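Local coordinates for lipase-specific foldase (Burkholderia glumae, PDB 2ES4), which helps the secreted lipase to fold during its passage through the periplasm, at residues Gly182-Gln185 with Arg186-Arg189; Gln188-Asp191 with Leu192-Arg196; Thr238-Ala241 with Asp242-Ala246; Glu111-Ala114 with Gln115-Ser119. All blocks are in the same frame, centred on the assembly; numbering follows the deposited sequence.

Contact 1: Gly182-Gln185 with Arg186-Arg189; sequences GDEQ and RRQR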
loop_
_atom_site.group_PDB
_atom_site.type_symbol
_atom_site.label_atom_id
_atom_site.label_comp_id
_atom_site.label_asym_id
_atom_site.label_seq_id
_atom_site.Cartn_x
_atom_site.Cartn_y
_atom_site.Cartn_z
ATOM N N GLY B 182 -5.361 -21.626 9.825
ATOM C CA GLY B 182 -6.474 -22.216 9.091
ATOM C C GLY B 182 -6.907 -21.427 7.876
ATOM O O GLY B 182 -6.727 -21.888 6.752
ATOM N N ASP B 183 -7.372 -20.200 8.100
ATOM C CA ASP B 183 -7.821 -19.324 7.019
ATOM C C ASP B 183 -6.701 -18.975 6.046
ATOM O O ASP B 183 -6.884 -19.079 4.831
ATOM C CB ASP B 183 -8.420 -18.040 7.588
ATOM C CG ASP B 183 -9.549 -18.303 8.566
ATOM O OD1 ASP B 183 -10.501 -19.033 8.208
ATOM O OD2 ASP B 183 -9.481 -17.781 9.698
ATOM N N GLU B 184 -5.536 -18.621 6.589
ATOM C CA GLU B 184 -4.365 -18.260 5.787
ATOM C C GLU B 184 -4.008 -19.348 4.774
ATOM O O GLU B 184 -3.801 -19.057 3.595
ATOM C CB GLU B 184 -3.171 -17.986 6.696
ATOM C CG GLU B 184 -1.913 -17.519 5.974
ATOM C CD GLU B 184 -0.769 -17.251 6.922
ATOM O OE1 GLU B 184 -0.945 -16.422 7.836
ATOM O OE2 GLU B 184 0.307 -17.865 6.757
ATOM N N GLN B 185 -3.987 -20.597 5.240
ATOM C CA GLN B 185 -3.681 -21.747 4.398
ATOM C C GLN B 185 -4.627 -21.887 3.218
ATOM O O GLN B 185 -4.179 -22.012 2.085
ATOM C CB GLN B 185 -3.704 -23.036 5.219
ATOM C CG GLN B 185 -2.493 -23.228 6.129
ATOM C CD GLN B 185 -1.223 -23.614 5.384
ATOM O OE1 GLN B 185 -0.149 -23.682 5.976
ATOM N NE2 GLN B 185 -1.342 -23.884 4.089
ATOM N N ARG B 186 -5.929 -21.785 3.486
ATOM C CA ARG B 186 -6.961 -21.892 2.450
ATOM C C ARG B 186 -6.800 -20.781 1.428
ATOM O O ARG B 186 -6.680 -21.055 0.238
ATOM C CB ARG B 186 -8.357 -21.789 3.055
ATOM C CG ARG B 186 -8.552 -22.615 4.280
ATOM C CD ARG B 186 -9.964 -22.488 4.834
ATOM N NE ARG B 186 -10.020 -22.716 6.280
ATOM C CZ ARG B 186 -9.597 -23.816 6.903
ATOM N NH1 ARG B 186 -9.072 -24.832 6.225
ATOM N NH2 ARG B 186 -9.677 -23.893 8.219
ATOM N N ARG B 187 -6.727 -19.543 1.922
ATOM C CA ARG B 187 -6.560 -18.342 1.099
ATOM C C ARG B 187 -5.438 -18.518 0.075
ATOM O O ARG B 187 -5.668 -18.399 -1.129
ATOM C CB ARG B 187 -6.254 -17.141 2.000
ATOM C CG ARG B 187 -6.198 -15.787 1.297
ATOM C CD ARG B 187 -5.869 -14.666 2.280
ATOM N NE ARG B 187 -4.467 -14.662 2.712
ATOM C CZ ARG B 187 -3.999 -13.976 3.757
ATOM N NH1 ARG B 187 -4.819 -13.238 4.493
ATOM N NH2 ARG B 187 -2.709 -14.000 4.052
ATOM N N GLN B 188 -4.257 -18.897 0.564
ATOM C CA GLN B 188 -3.087 -19.100 -0.283
ATOM C C GLN B 188 -3.235 -20.268 -1.244
ATOM O O GLN B 188 -3.064 -20.087 -2.446
ATOM C CB GLN B 188 -1.837 -19.285 0.565
ATOM C CG GLN B 188 -1.475 -18.083 1.411
ATOM C CD GLN B 188 -0.259 -18.333 2.277
ATOM O OE1 GLN B 188 -0.256 -19.232 3.118
ATOM N NE2 GLN B 188 0.783 -17.541 2.073
ATOM N N ARG B 189 -3.597 -21.442 -0.721
ATOM C CA ARG B 189 -3.782 -22.643 -1.545
ATOM C C ARG B 189 -4.763 -22.377 -2.682
ATOM O O ARG B 189 -4.463 -22.655 -3.845
ATOM C CB ARG B 189 -4.300 -23.809 -0.705
ATOM C CG ARG B 189 -3.344 -24.278 0.360
ATOM C CD ARG B 189 -3.954 -25.392 1.210
ATOM N NE ARG B 189 -3.080 -25.805 2.311
ATOM C CZ ARG B 189 -1.873 -26.356 2.165
ATOM N NH1 ARG B 189 -1.367 -26.572 0.959
ATOM N NH2 ARG B 189 -1.162 -26.685 3.234
#

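Contact 2: Gln188-Asp191 with Leu192-Arg196; sequences QRHD and LERIR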
loop_
_atom_site.group_PDB
_atom_site.type_symbol
_atom_site.label_atom_id
_atom_site.label_comp_id
_atom_site.label_asym_id
_atom_site.label_seq_id
_atom_site.Cartn_x
_atom_site.Cartn_y
_atom_site.Cartn_z
ATOM N N GLN B 188 -4.257 -18.897 0.564
ATOM C CA GLN B 188 -3.087 -19.100 -0.283
ATOM C C GLN B 188 -3.235 -20.268 -1.244
ATOM O O GLN B 188 -3.064 -20.087 -2.446
ATOM C CB GLN B 188 -1.837 -19.285 0.565
ATOM C CG GLN B 188 -1.475 -18.083 1.411
ATOM C CD GLN B 188 -0.259 -18.333 2.277
ATOM O OE1 GLN B 188 -0.256 -19.232 3.118
ATOM N NE2 GLN B 188 0.783 -17.541 2.073
ATOM N N ARG B 189 -3.597 -21.442 -0.721
ATOM C CA ARG B 189 -3.782 -22.643 -1.545
ATOM C C ARG B 189 -4.763 -22.377 -2.682
ATOM O O ARG B 189 -4.463 -22.655 -3.845
ATOM C CB ARG B 189 -4.300 -23.809 -0.705
ATOM C CG ARG B 189 -3.344 -24.278 0.360
ATOM C CD ARG B 189 -3.954 -25.392 1.210
ATOM N NE ARG B 189 -3.080 -25.805 2.311
ATOM C CZ ARG B 189 -1.873 -26.356 2.165
ATOM N NH1 ARG B 189 -1.367 -26.572 0.959
ATOM N NH2 ARG B 189 -1.162 -26.685 3.234
ATOM N N HIS B 190 -5.884 -21.745 -2.338
ATOM C CA HIS B 190 -6.928 -21.398 -3.296
ATOM C C HIS B 190 -6.411 -20.470 -4.398
ATOM O O HIS B 190 -6.611 -20.747 -5.581
ATOM C CB HIS B 190 -8.108 -20.753 -2.570
ATOM C CG HIS B 190 -9.271 -20.450 -3.457
ATOM N ND1 HIS B 190 -9.258 -19.411 -4.366
ATOM C CD2 HIS B 190 -10.478 -21.040 -3.573
ATOM C CE1 HIS B 190 -10.415 -19.373 -4.998
ATOM N NE2 HIS B 190 -11.174 -20.352 -4.539
ATOM N N ASP B 191 -5.738 -19.387 -4.007
ATOM C CA ASP B 191 -5.193 -18.430 -4.970
ATOM C C ASP B 191 -4.080 -19.027 -5.807
ATOM O O ASP B 191 -4.002 -18.769 -7.005
ATOM C CB ASP B 191 -4.684 -17.172 -4.271
ATOM C CG ASP B 191 -5.804 -16.334 -3.688
ATOM O OD1 ASP B 191 -6.841 -16.157 -4.362
ATOM O OD2 ASP B 191 -5.650 -15.848 -2.551
ATOM N N LEU B 192 -3.263 -19.874 -5.182
ATOM C CA LEU B 192 -2.156 -20.532 -5.868
ATOM C C LEU B 192 -2.662 -21.384 -7.029
ATOM O O LEU B 192 -1.987 -21.525 -8.052
ATOM C CB LEU B 192 -1.367 -21.394 -4.890
ATOM C CG LEU B 192 -0.018 -21.897 -5.371
ATOM C CD1 LEU B 192 0.862 -20.729 -5.784
ATOM C CD2 LEU B 192 0.615 -22.644 -4.295
ATOM N N GLU B 193 -3.879 -21.900 -6.873
ATOM C CA GLU B 193 -4.518 -22.708 -7.898
ATOM C C GLU B 193 -4.950 -21.875 -9.083
ATOM O O GLU B 193 -4.602 -22.189 -10.219
ATOM C CB GLU B 193 -5.726 -23.446 -7.331
ATOM C CG GLU B 193 -5.387 -24.756 -6.655
ATOM C CD GLU B 193 -4.725 -25.743 -7.603
ATOM O OE1 GLU B 193 -5.328 -26.060 -8.654
ATOM O OE2 GLU B 193 -3.594 -26.182 -7.306
ATOM N N ARG B 194 -5.664 -20.784 -8.804
ATOM C CA ARG B 194 -6.145 -19.875 -9.842
ATOM C C ARG B 194 -5.003 -19.383 -10.723
ATOM O O ARG B 194 -5.171 -19.220 -11.929
ATOM C CB ARG B 194 -6.853 -18.680 -9.226
ATOM C CG ARG B 194 -8.006 -19.034 -8.320
ATOM C CD ARG B 194 -8.882 -17.832 -8.076
ATOM N NE ARG B 194 -8.122 -16.688 -7.580
ATOM C CZ ARG B 194 -8.598 -15.450 -7.487
ATOM N NH1 ARG B 194 -7.826 -14.480 -7.024
ATOM N NH2 ARG B 194 -9.845 -15.180 -7.846
ATOM N N ILE B 195 -3.827 -19.226 -10.116
ATOM C CA ILE B 195 -2.633 -18.785 -10.828
ATOM C C ILE B 195 -2.138 -19.888 -11.761
ATOM O O ILE B 195 -1.772 -19.615 -12.905
ATOM C CB ILE B 195 -1.501 -18.405 -9.861
ATOM C CG1 ILE B 195 -1.994 -17.345 -8.879
ATOM C CG2 ILE B 195 -0.296 -17.864 -10.642
ATOM C CD1 ILE B 195 -0.999 -16.973 -7.838
ATOM N N ARG B 196 -2.142 -21.129 -11.265
ATOM C CA ARG B 196 -1.705 -22.286 -12.044
ATOM C C ARG B 196 -2.631 -22.500 -13.230
ATOM O O ARG B 196 -2.171 -22.627 -14.360
ATOM C CB ARG B 196 -1.691 -23.544 -11.177
#

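Contact 3: Thr238-Ala241 with Asp242-Ala246; sequences TKIA and DLQKA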
loop_
_atom_site.group_PDB
_atom_site.type_symbol
_atom_site.label_atom_id
_atom_site.label_comp_id
_atom_site.label_asym_id
_atom_site.label_seq_id
_atom_site.Cartn_x
_atom_site.Cartn_y
_atom_site.Cartn_z
ATOM N N THR B 238 -18.725 2.009 -8.537
ATOM C CA THR B 238 -18.650 1.768 -9.978
ATOM C C THR B 238 -19.860 2.315 -10.736
ATOM O O THR B 238 -19.711 2.802 -11.857
ATOM C CB THR B 238 -18.488 0.265 -10.297
ATOM O OG1 THR B 238 -17.296 -0.225 -9.676
ATOM C CG2 THR B 238 -18.393 0.021 -11.798
ATOM N N LYS B 239 -21.043 2.255 -10.123
ATOM C CA LYS B 239 -22.254 2.768 -10.766
ATOM C C LYS B 239 -22.131 4.265 -11.018
ATOM O O LYS B 239 -22.495 4.755 -12.088
ATOM C CB LYS B 239 -23.483 2.506 -9.910
ATOM C CG LYS B 239 -23.771 1.036 -9.666
ATOM C CD LYS B 239 -25.072 0.842 -8.930
ATOM C CE LYS B 239 -26.194 1.203 -9.839
ATOM N NZ LYS B 239 -26.313 0.348 -11.038
ATOM N N ILE B 240 -21.557 4.970 -10.043
ATOM C CA ILE B 240 -21.351 6.410 -10.150
ATOM C C ILE B 240 -20.297 6.695 -11.219
ATOM O O ILE B 240 -20.515 7.536 -12.096
ATOM C CB ILE B 240 -20.909 7.019 -8.801
ATOM C CG1 ILE B 240 -22.003 6.806 -7.750
ATOM C CG2 ILE B 240 -20.612 8.510 -8.960
ATOM C CD1 ILE B 240 -21.650 7.298 -6.363
ATOM N N ALA B 241 -19.187 5.956 -11.164
ATOM C CA ALA B 241 -18.091 6.115 -12.120
ATOM C C ALA B 241 -18.546 5.897 -13.556
ATOM O O ALA B 241 -18.181 6.667 -14.443
ATOM C CB ALA B 241 -16.951 5.171 -11.786
ATOM N N ASP B 242 -19.394 4.888 -13.764
ATOM C CA ASP B 242 -19.922 4.575 -15.092
ATOM C C ASP B 242 -20.764 5.708 -15.669
ATOM O O ASP B 242 -20.659 6.014 -16.859
ATOM C CB ASP B 242 -20.746 3.286 -15.072
ATOM C CG ASP B 242 -19.898 2.042 -14.855
ATOM O OD1 ASP B 242 -18.717 2.022 -15.270
ATOM O OD2 ASP B 242 -20.420 1.074 -14.263
ATOM N N LEU B 243 -21.561 6.352 -14.819
ATOM C CA LEU B 243 -22.394 7.468 -15.259
ATOM C C LEU B 243 -21.546 8.669 -15.660
ATOM O O LEU B 243 -21.875 9.377 -16.612
ATOM C CB LEU B 243 -23.396 7.851 -14.181
ATOM C CG LEU B 243 -24.565 6.881 -14.058
ATOM C CD1 LEU B 243 -25.307 7.121 -12.781
ATOM C CD2 LEU B 243 -25.486 7.045 -15.261
ATOM N N GLN B 244 -20.420 8.854 -14.971
ATOM C CA GLN B 244 -19.505 9.948 -15.290
ATOM C C GLN B 244 -18.871 9.706 -16.652
ATOM O O GLN B 244 -18.847 10.607 -17.494
ATOM C CB GLN B 244 -18.399 10.059 -14.254
ATOM C CG GLN B 244 -18.863 10.425 -12.885
ATOM C CD GLN B 244 -17.723 10.494 -11.908
ATOM O OE1 GLN B 244 -16.937 11.443 -11.910
ATOM N NE2 GLN B 244 -17.647 9.508 -11.038
ATOM N N LYS B 245 -18.415 8.472 -16.879
ATOM C CA LYS B 245 -17.791 8.077 -18.145
ATOM C C LYS B 245 -18.759 8.220 -19.314
ATOM O O LYS B 245 -18.345 8.509 -20.441
ATOM C CB LYS B 245 -17.296 6.634 -18.078
ATOM C CG LYS B 245 -16.100 6.425 -17.176
ATOM C CD LYS B 245 -15.633 4.978 -17.205
ATOM C CE LYS B 245 -14.387 4.770 -16.350
ATOM N NZ LYS B 245 -14.618 5.072 -14.907
ATOM N N ALA B 246 -20.049 8.054 -19.025
ATOM C CA ALA B 246 -21.101 8.178 -20.029
ATOM C C ALA B 246 -21.448 9.644 -20.285
ATOM O O ALA B 246 -22.192 9.956 -21.219
ATOM C CB ALA B 246 -22.341 7.410 -19.592
HETATM O O HOH W 1 -15.786 7.706 -14.408
#

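Contact 4: Glu111-Ala114 with Gln115-Ser119; sequences EIAA and QLDGS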
loop_
_atom_site.group_PDB
_atom_site.type_symbol
_atom_site.label_atom_id
_atom_site.label_comp_id
_atom_site.label_asym_id
_atom_site.label_seq_id
_atom_site.Cartn_x
_atom_site.Cartn_y
_atom_site.Cartn_z
ATOM N N GLU B 111 1.997 -7.519 28.257
ATOM C CA GLU B 111 0.757 -7.297 27.510
ATOM C C GLU B 111 -0.305 -8.321 27.888
ATOM O O GLU B 111 -1.472 -7.971 28.061
ATOM C CB GLU B 111 1.018 -7.348 26.009
ATOM C CG GLU B 111 1.969 -6.290 25.496
ATOM C CD GLU B 111 1.282 -5.027 25.014
ATOM O OE1 GLU B 111 0.685 -4.313 25.841
ATOM O OE2 GLU B 111 1.345 -4.742 23.800
ATOM N N ILE B 112 0.115 -9.576 28.048
ATOM C CA ILE B 112 -0.792 -10.653 28.449
ATOM C C ILE B 112 -1.329 -10.355 29.848
ATOM O O ILE B 112 -2.535 -10.440 30.087
ATOM C CB ILE B 112 -0.080 -12.021 28.484
ATOM C CG1 ILE B 112 0.312 -12.451 27.073
ATOM C CG2 ILE B 112 -0.985 -13.075 29.125
ATOM C CD1 ILE B 112 1.101 -13.738 26.996
ATOM N N ALA B 113 -0.419 -9.980 30.749
ATOM C CA ALA B 113 -0.764 -9.659 32.129
ATOM C C ALA B 113 -1.737 -8.495 32.221
ATOM O O ALA B 113 -2.663 -8.529 33.005
ATOM C CB ALA B 113 0.478 -9.350 32.923
ATOM N N ALA B 114 -1.558 -7.489 31.371
ATOM C CA ALA B 114 -2.439 -6.323 31.367
ATOM C C ALA B 114 -3.906 -6.706 31.140
ATOM O O ALA B 114 -4.802 -6.159 31.780
ATOM C CB ALA B 114 -1.985 -5.342 30.314
ATOM N N GLN B 115 -4.124 -7.694 30.277
ATOM C CA GLN B 115 -5.468 -8.161 29.959
ATOM C C GLN B 115 -5.967 -9.299 30.841
ATOM O O GLN B 115 -7.135 -9.316 31.237
ATOM C CB GLN B 115 -5.544 -8.607 28.495
ATOM C CG GLN B 115 -5.416 -7.490 27.472
ATOM C CD GLN B 115 -5.630 -7.973 26.046
ATOM O OE1 GLN B 115 -6.496 -8.811 25.782
ATOM N NE2 GLN B 115 -4.841 -7.444 25.120
ATOM N N LEU B 116 -5.090 -10.262 31.119
ATOM C CA LEU B 116 -5.463 -11.447 31.886
ATOM C C LEU B 116 -4.756 -11.649 33.218
ATOM O O LEU B 116 -4.670 -12.780 33.700
ATOM C CB LEU B 116 -5.251 -12.686 31.011
ATOM C CG LEU B 116 -5.737 -12.630 29.563
ATOM C CD1 LEU B 116 -5.302 -13.843 28.815
ATOM C CD2 LEU B 116 -7.247 -12.459 29.526
ATOM N N ASP B 117 -4.292 -10.565 33.838
ATOM C CA ASP B 117 -3.593 -10.658 35.130
ATOM C C ASP B 117 -4.399 -11.401 36.175
ATOM O O ASP B 117 -5.546 -11.041 36.453
ATOM C CB ASP B 117 -3.277 -9.269 35.676
ATOM C CG ASP B 117 -1.837 -9.120 36.138
ATOM O OD1 ASP B 117 -1.440 -7.976 36.438
ATOM O OD2 ASP B 117 -1.103 -10.129 36.206
ATOM N N GLY B 118 -3.815 -12.482 36.686
ATOM C CA GLY B 118 -4.469 -13.289 37.702
ATOM C C GLY B 118 -5.672 -14.072 37.213
ATOM O O GLY B 118 -6.792 -13.856 37.687
ATOM N N SER B 119 -5.443 -14.962 36.252
ATOM C CA SER B 119 -6.512 -15.783 35.695
ATOM C C SER B 119 -5.930 -16.978 34.952
ATOM O O SER B 119 -4.781 -16.925 34.499
ATOM C CB SER B 119 -7.401 -14.950 34.748
ATOM O OG SER B 119 -6.705 -14.570 33.578
HETATM O O HOH W 2 -2.481 -6.134 26.132
#

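Contact 1: Gly182-Gln185 with Arg186-Arg189
This is an i to i+4 contact within helix 177-198, in which Gln185 and Gly182 meet the arginines one turn further on. The Gln185 side chain is bent, with CG beside its own backbone N. The bend at chi2 (-74°) turns the amide forward, to the Arg189 side chain one turn on. There the amide lies over one face of the Arg189 guanidinium. The two planes are 19° apart, close to parallel. At the other arginine, the carbonyl oxygen of Gly182 sits 3.4 Å above the centre of the Arg186 guanidinium plane. The same Gly182 O is 3.2 Å from Arg186 CG, so the side chain runs close across the carbonyl. Arg186 NH2 forms a salt bridge with Glu178, which helps to fix the group there. The backbone pattern is that of an alpha-helix. Arg187 N bonds to Asp183 O at 2.9 Å and almost straight (176°), and Arg189 N bonds to Gln185 O at 2.9 Å. The Arg186 N to Gly182 O bond is weak, close to a kink at residues 183 and 184. On another side of the helix, Glu184 and Gln188 run side by side, with Glu184 CG 3.7 Å from Gln188 OE1. Their polar ends have different partners: Glu184 forms a salt bridge with Arg86, while Gln188 NE2 bonds to the backbone of another protein's chain, probably the lipase. Gln185, Gln188 and Arg189 also pack on Leu162 of helix 155-172.

Contact 2: Gln188-Asp191 with Leu192-Arg196
Leu192 opens the second segment, and its N donates to Gln188 O at 2.8 Å, a normal helical bond. Its CB rests 3.2 Å from Gln188 O, and its side chain packs on Pro155 and Gln159 of helix 155-172. Glu193 follows with a bifurcated bond. Its N reaches Arg189 O at 3.2 Å, and the second branch, to His190 O, is weak. Arg194 carries most of the side-chain contact. Its chain bends at chi3 (-54°), which turns the guanidinium back beside Asp191. There NH1 of Arg194 makes a salt bridge of 3.3 Å to OD1 of Asp191. The two side chains point the same way, with their planes 49° apart, so the pairing is oblique and not a flat two-pronged one. At the bend itself, CD of Arg194 lies 3.8 Å from CE1 of His190. The arginine thus touches both residues, three and four places back. The other carboxylate oxygen, Asp191 OD2, is hydrogen-bonded to an aromatic side chain of another protein's chain. Ile195 is the last residue to touch the preceding segment, its N bonded to Asp191 O at 3.1 Å. CG1 of Ile195 lies equally near that oxygen, and the side chain packs on an apolar residue of the other protein. An i to i+3 salt bridge of this kind is a common feature of alpha-helices. Here it lies on a helix that meets a partner protein, probably the lipase.

Contact 3: Thr238-Ala241 with Asp242-Ala246
Thr238 and Asp242 meet one helical turn apart near the end of helix 221-245. Asp242 has CG beside its own backbone N (chi1 -70°), which swings the carboxylate back along the helix. OD2 of Asp242 comes to 3.4 Å from the methyl CG2 of Thr238. Thr238 OG1 turns elsewhere and is hydrogen-bonded to Gln234. The backbone carbonyl is also near: Asp242 OD2 is 3.0 Å from Thr238 O, and both are acceptors. That oxygen is instead bonded by Asp242 N at 2.8 Å. Gln244 keeps an extended chain that leads its amide past the backbone of the preceding turn. Its NE2 lies 3.6 Å from Ala241 CA and 3.8 Å from Ile240 CG2, and it makes a weak hydrogen bond to a polar side chain of another protein's chain. Lys245 is extended as far as CE and turns only at the last torsion (chi4 62°). This brings NZ back over the Ala241 methyl. A water then joins the two residues: it donates to Ala241 O at 2.6 Å and accepts from Lys245 NZ at 2.9 Å. Ala241 O thus has two donors, this water and Lys245 N. Ile240 packs on Ile257 of helix 250-258, and Leu243 on Met253 and Ile257. The chemistry is mixed. An ammonium reaches a carbonyl through water, while the carboxylate facing Thr238 O probably meets some electrostatic cost, perhaps eased by solvent at this exposed position.

Contact 4: Glu111-Ala114 with Gln115-Ser119
The Gln115 amide is the flat group that ties back to Glu111, and it does so through a water. NE2 of Gln115 donates to this water at 2.9 Å, and the water donates to Glu111 O at 2.8 Å. NE2 also bonds to Pro69 O, and OE1 accepts from Leu71 N, so both ends of the amide are held and its rotation is fixed. The chain is extended beyond CG and runs back alongside the helix, where the amide meets Pro69 and Leu71. The Asp117 carboxylate is the second flat group. It lies near the Ala113 methyl, but its exact placement is doubtful. The backbone bond from Leu116 N to Ile112 O is firm at 2.8 Å, whereas both bonds of Gln115 N, to Glu111 O and Ile112 O, are weak. CG2 of Ile112 and CD1 of Leu116 touch loosely at 4.4 Å. Gly118, with positive phi, lets the chain turn, and Ser119 OG donates to Leu116 O at 2.7 Å across the turn. Ser119 is the N-cap residue of helix 120-137. The contact forms the turn that joins helix 101-116 to helix 120-137: Ile112 packs on Phe88 and Phe89 of helix 84-90, and Leu116 on Ala121 of helix 120-137.

Contacts 1 and 2 follow each other on helix 177-198. They share Gln188 and Arg189, and their centres are 10 Å apart. Contact 3 lies on helix 221-245, with its nearest atoms about 17 Å from those of contact 2. Contact 4 stands apart at a helix junction: its centre is 52 Å from that of contact 3, on the opposite side of the chain's centre. Contacts 1, 2 and 3 each touch the chain of another protein, probably the client lipase, whereas contact 4 does not. The touching residues thus lie on two separate helices, consistent with a largely helical chaperone that holds its partner at well-spaced places.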